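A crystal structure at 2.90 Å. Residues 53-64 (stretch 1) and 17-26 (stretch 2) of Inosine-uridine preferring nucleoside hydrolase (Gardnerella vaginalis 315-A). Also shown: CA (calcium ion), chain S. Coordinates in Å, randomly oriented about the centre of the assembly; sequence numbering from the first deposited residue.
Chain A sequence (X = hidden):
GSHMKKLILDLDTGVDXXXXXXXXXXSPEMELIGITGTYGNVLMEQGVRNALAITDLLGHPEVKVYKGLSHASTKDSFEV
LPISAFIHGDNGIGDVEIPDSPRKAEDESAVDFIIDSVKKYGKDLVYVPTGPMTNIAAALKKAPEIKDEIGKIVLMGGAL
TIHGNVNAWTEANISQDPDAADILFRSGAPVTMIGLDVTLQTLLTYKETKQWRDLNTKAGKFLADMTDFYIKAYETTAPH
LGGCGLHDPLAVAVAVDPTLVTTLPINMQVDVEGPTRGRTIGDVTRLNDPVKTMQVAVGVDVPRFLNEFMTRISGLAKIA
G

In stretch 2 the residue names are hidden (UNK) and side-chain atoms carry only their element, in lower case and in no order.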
# COMPACT_ATOMS: atom_id res chain seq x y z
N ALA A 53 20.35 -18.43 26.48
CA ALA A 53 19.62 -19.46 27.24
C ALA A 53 18.76 -20.38 26.37
O ALA A 53 18.69 -21.59 26.61
CB ALA A 53 18.77 -18.81 28.31
N ILE A 54 18.12 -19.80 25.36
CA ILE A 54 17.19 -20.53 24.49
C ILE A 54 17.93 -21.36 23.45
O ILE A 54 17.58 -22.52 23.22
CB ILE A 54 16.14 -19.56 23.87
CG1 ILE A 54 15.18 -19.10 24.97
CG2 ILE A 54 15.35 -20.22 22.74
CD1 ILE A 54 14.65 -17.69 24.82
N THR A 55 18.95 -20.77 22.82
CA THR A 55 19.80 -21.51 21.88
C THR A 55 20.41 -22.75 22.53
O THR A 55 20.46 -23.82 21.91
CB THR A 55 20.93 -20.63 21.30
OG1 THR A 55 21.57 -19.89 22.36
CG2 THR A 55 20.38 -19.67 20.28
N ASP A 56 20.86 -22.60 23.78
CA ASP A 56 21.30 -23.73 24.61
C ASP A 56 20.19 -24.77 24.75
O ASP A 56 20.39 -25.94 24.42
CB ASP A 56 21.73 -23.27 26.01
CG ASP A 56 23.12 -22.64 26.04
OD1 ASP A 56 23.64 -22.23 24.97
OD2 ASP A 56 23.70 -22.56 27.14
N LEU A 57 19.01 -24.34 25.23
CA LEU A 57 17.90 -25.25 25.52
C LEU A 57 17.46 -26.11 24.32
O LEU A 57 17.12 -27.28 24.50
CB LEU A 57 16.68 -24.49 26.05
CG LEU A 57 15.57 -25.35 26.67
CD1 LEU A 57 15.89 -25.68 28.11
CD2 LEU A 57 14.22 -24.66 26.57
N LEU A 58 17.50 -25.54 23.12
CA LEU A 58 17.07 -26.25 21.90
C LEU A 58 18.12 -27.24 21.36
O LEU A 58 17.83 -28.06 20.47
CB LEU A 58 16.69 -25.23 20.82
CG LEU A 58 15.53 -24.29 21.20
CD1 LEU A 58 15.48 -23.09 20.26
CD2 LEU A 58 14.20 -25.02 21.20
N GLY A 59 19.34 -27.16 21.91
CA GLY A 59 20.43 -28.08 21.59
C GLY A 59 21.46 -27.50 20.64
O GLY A 59 22.16 -28.25 19.96
N HIS A 60 21.57 -26.16 20.60
CA HIS A 60 22.49 -25.48 19.69
C HIS A 60 23.24 -24.36 20.41
O HIS A 60 22.99 -23.18 20.14
CB HIS A 60 21.73 -24.97 18.47
CG HIS A 60 21.23 -26.06 17.57
ND1 HIS A 60 20.12 -26.82 17.89
CD2 HIS A 60 21.69 -26.53 16.39
CE1 HIS A 60 19.93 -27.71 16.94
NE2 HIS A 60 20.85 -27.54 16.01
N PRO A 61 24.18 -24.71 21.30
CA PRO A 61 24.99 -23.70 21.97
C PRO A 61 26.16 -23.16 21.14
O PRO A 61 26.95 -22.39 21.67
CB PRO A 61 25.53 -24.43 23.22
CG PRO A 61 24.98 -25.83 23.17
CD PRO A 61 24.57 -26.06 21.76
N GLU A 62 26.29 -23.58 19.87
CA GLU A 62 27.25 -22.99 18.94
C GLU A 62 26.83 -21.61 18.43
O GLU A 62 27.65 -20.89 17.86
CB GLU A 62 27.53 -23.94 17.74
CG GLU A 62 26.60 -23.87 16.53
CD GLU A 62 25.23 -24.51 16.73
OE1 GLU A 62 24.90 -24.85 17.89
OE2 GLU A 62 24.49 -24.67 15.73
N VAL A 63 25.56 -21.26 18.61
CA VAL A 63 25.02 -20.00 18.13
C VAL A 63 25.59 -18.86 18.97
O VAL A 63 25.25 -18.70 20.13
CB VAL A 63 23.48 -19.98 18.15
CG1 VAL A 63 22.94 -18.60 17.78
CG2 VAL A 63 22.92 -21.05 17.23
N LYS A 64 26.45 -18.06 18.36
CA LYS A 64 27.18 -16.99 19.03
C LYS A 64 26.31 -15.74 19.04
O LYS A 64 25.91 -15.26 17.98
CB LYS A 64 28.50 -16.72 18.33
CG LYS A 64 29.32 -17.98 18.08
CD LYS A 64 30.78 -17.71 17.77
CE LYS A 64 31.39 -18.78 16.83
NZ LYS A 64 32.77 -19.11 17.26
N UNK A 17 10.08 -13.87 18.55
CA UNK A 17 11.51 -13.90 18.22
C UNK A 17 12.16 -15.27 18.49
O UNK A 17 12.99 -15.70 17.70
o UNK A 17 12.60 -10.82 17.60
c UNK A 17 12.26 -12.78 18.93
c UNK A 17 11.85 -11.39 18.42
o UNK A 17 10.79 -10.86 18.81
N UNK A 18 11.77 -15.96 19.57
CA UNK A 18 12.30 -17.32 19.82
C UNK A 18 11.69 -18.35 18.88
O UNK A 18 12.32 -19.38 18.60
o UNK A 18 10.71 -18.16 21.46
c UNK A 18 12.61 -16.89 22.28
c UNK A 18 12.09 -17.86 21.24
N UNK A 19 10.46 -18.11 18.45
CA UNK A 19 9.83 -18.95 17.45
C UNK A 19 10.57 -18.83 16.12
O UNK A 19 10.65 -19.79 15.36
c UNK A 19 7.53 -20.29 19.00
c UNK A 19 6.02 -18.45 18.22
c UNK A 19 7.46 -18.84 18.53
c UNK A 19 8.34 -18.61 17.30
N UNK A 20 11.14 -17.64 15.86
CA UNK A 20 12.03 -17.43 14.72
C UNK A 20 13.34 -18.21 14.87
O UNK A 20 13.84 -18.79 13.90
c UNK A 20 12.32 -15.95 14.52
N UNK A 21 13.90 -18.21 16.08
CA UNK A 21 15.08 -19.01 16.39
C UNK A 21 14.76 -20.49 16.18
O UNK A 21 15.50 -21.20 15.51
c UNK A 21 16.08 -17.33 18.01
c UNK A 21 16.23 -16.90 19.45
c UNK A 21 16.71 -19.74 18.19
c UNK A 21 15.59 -18.77 17.83
N UNK A 22 13.64 -20.94 16.74
CA UNK A 22 13.20 -22.33 16.64
C UNK A 22 13.00 -22.78 15.18
O UNK A 22 13.44 -23.87 14.82
c UNK A 22 11.91 -22.54 17.43
o UNK A 22 12.05 -22.09 18.77
N UNK A 23 12.36 -21.94 14.37
CA UNK A 23 12.18 -22.23 12.93
C UNK A 23 13.54 -22.28 12.23
O UNK A 23 13.77 -23.14 11.38
o UNK A 23 9.31 -22.44 7.05
c UNK A 23 10.74 -21.51 10.88
c UNK A 23 9.40 -21.85 10.68
c UNK A 23 11.57 -21.48 9.75
c UNK A 23 11.28 -21.16 12.27
c UNK A 23 8.91 -22.16 9.41
c UNK A 23 9.76 -22.13 8.32
c UNK A 23 11.09 -21.80 8.49
N UNK A 24 14.44 -21.38 12.60
CA UNK A 24 15.77 -21.32 11.99
C UNK A 24 16.57 -22.58 12.29
O UNK A 24 17.05 -23.24 11.38
c UNK A 24 16.53 -20.08 12.47
N UNK A 25 16.66 -22.93 13.57
CA UNK A 25 17.38 -24.14 13.99
C UNK A 25 16.70 -25.43 13.55
O UNK A 25 17.37 -26.47 13.42
c UNK A 25 19.90 -23.11 15.58
c UNK A 25 18.43 -23.06 17.61
c UNK A 25 18.47 -23.03 16.09
c UNK A 25 17.59 -24.15 15.51
N UNK A 26 15.39 -25.38 13.31
CA UNK A 26 14.65 -26.51 12.73
C UNK A 26 14.75 -26.63 11.21
O UNK A 26 14.25 -27.60 10.64
CA CA S . 10.02 -8.86 17.46

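Position 17 carries two side-chain carbons, the second bearing two oxygens, and reaches nothing on stretch 1. One oxygen lies against the calcium ion. A short carboxylate fits: this is Asp17, whose OD1 binds CA at 2.5 Å, a negative charge meeting a cation.

At position 18 a single carbon bears one oxygen and one carbon, and the methyl faces Ile54. The branched hydroxyl side chain is Thr18; its CG2 lies 3.4 Å from Ile54 CD1, a tight apolar contact, while its OG1 is hydrogen-bonded just outside the stretches.

Position 19 has four carbons forked at the second, out of reach of stretch 1. This is Leu19, a buried apolar residue on another side of the helix.

Position 20 has one carbon, also buried and out of reach: Ala20, which asks for little room.

Position 21 shows four carbons forked at the first, one arm two carbons long, close to Thr55 and Leu58: the pattern of Ile21. Its CG2 sits 4.1 Å from Leu58 CD1 and 4.2 Å from Thr55 CG2, so the branch next to the backbone meets two residues of the facing segment.

Position 22 has one carbon and then one oxygen, beside Leu58, hence Ser22. Its OG donates a hydrogen bond to Thr18 O at 2.7 Å, one turn back. With its polar need met within its own helix, the small side chain can pack beside Leu58, whose CD1 lies 3.9 Å from Ser22 OG.

Position 23 bears a carbon, then a six-carbon ring with one oxygen. This is Tyr23, buried but directed beyond the reach of stretch 1.

Position 24 has one carbon and no contact: Ala24, again small and buried.

Position 25 has four carbons forked at the second, points toward stretch 1 and lies among Leu58, His60 and Val63. As Leu25 it places CD1 4.0 Å from Leu58 CD1 and CD2 4.0 Å from Val63 CG2. CD2 also lies over one face of the His60 ring, 3.8 Å from His60 CG, in a CH-pi contact.

Position 26 has no side-chain atoms and is Gly26. A CB here would be crowded by Ser22 O, at 3.0 Å.

The contact works by apolar packing, without a hydrogen bond between the stretches. Positions 18, 21, 22 and 25 recur at helical spacing and form one stripe. Ile54 and Thr55 meet it from their helix, and Leu58 joins them; past Gly59, where a Schellman motif closes the helix, the chain brings His60 and Val63 to Leu25, which has the largest covered area of any residue here.

Stretch 2, residues 17-26: DTLAISYALG
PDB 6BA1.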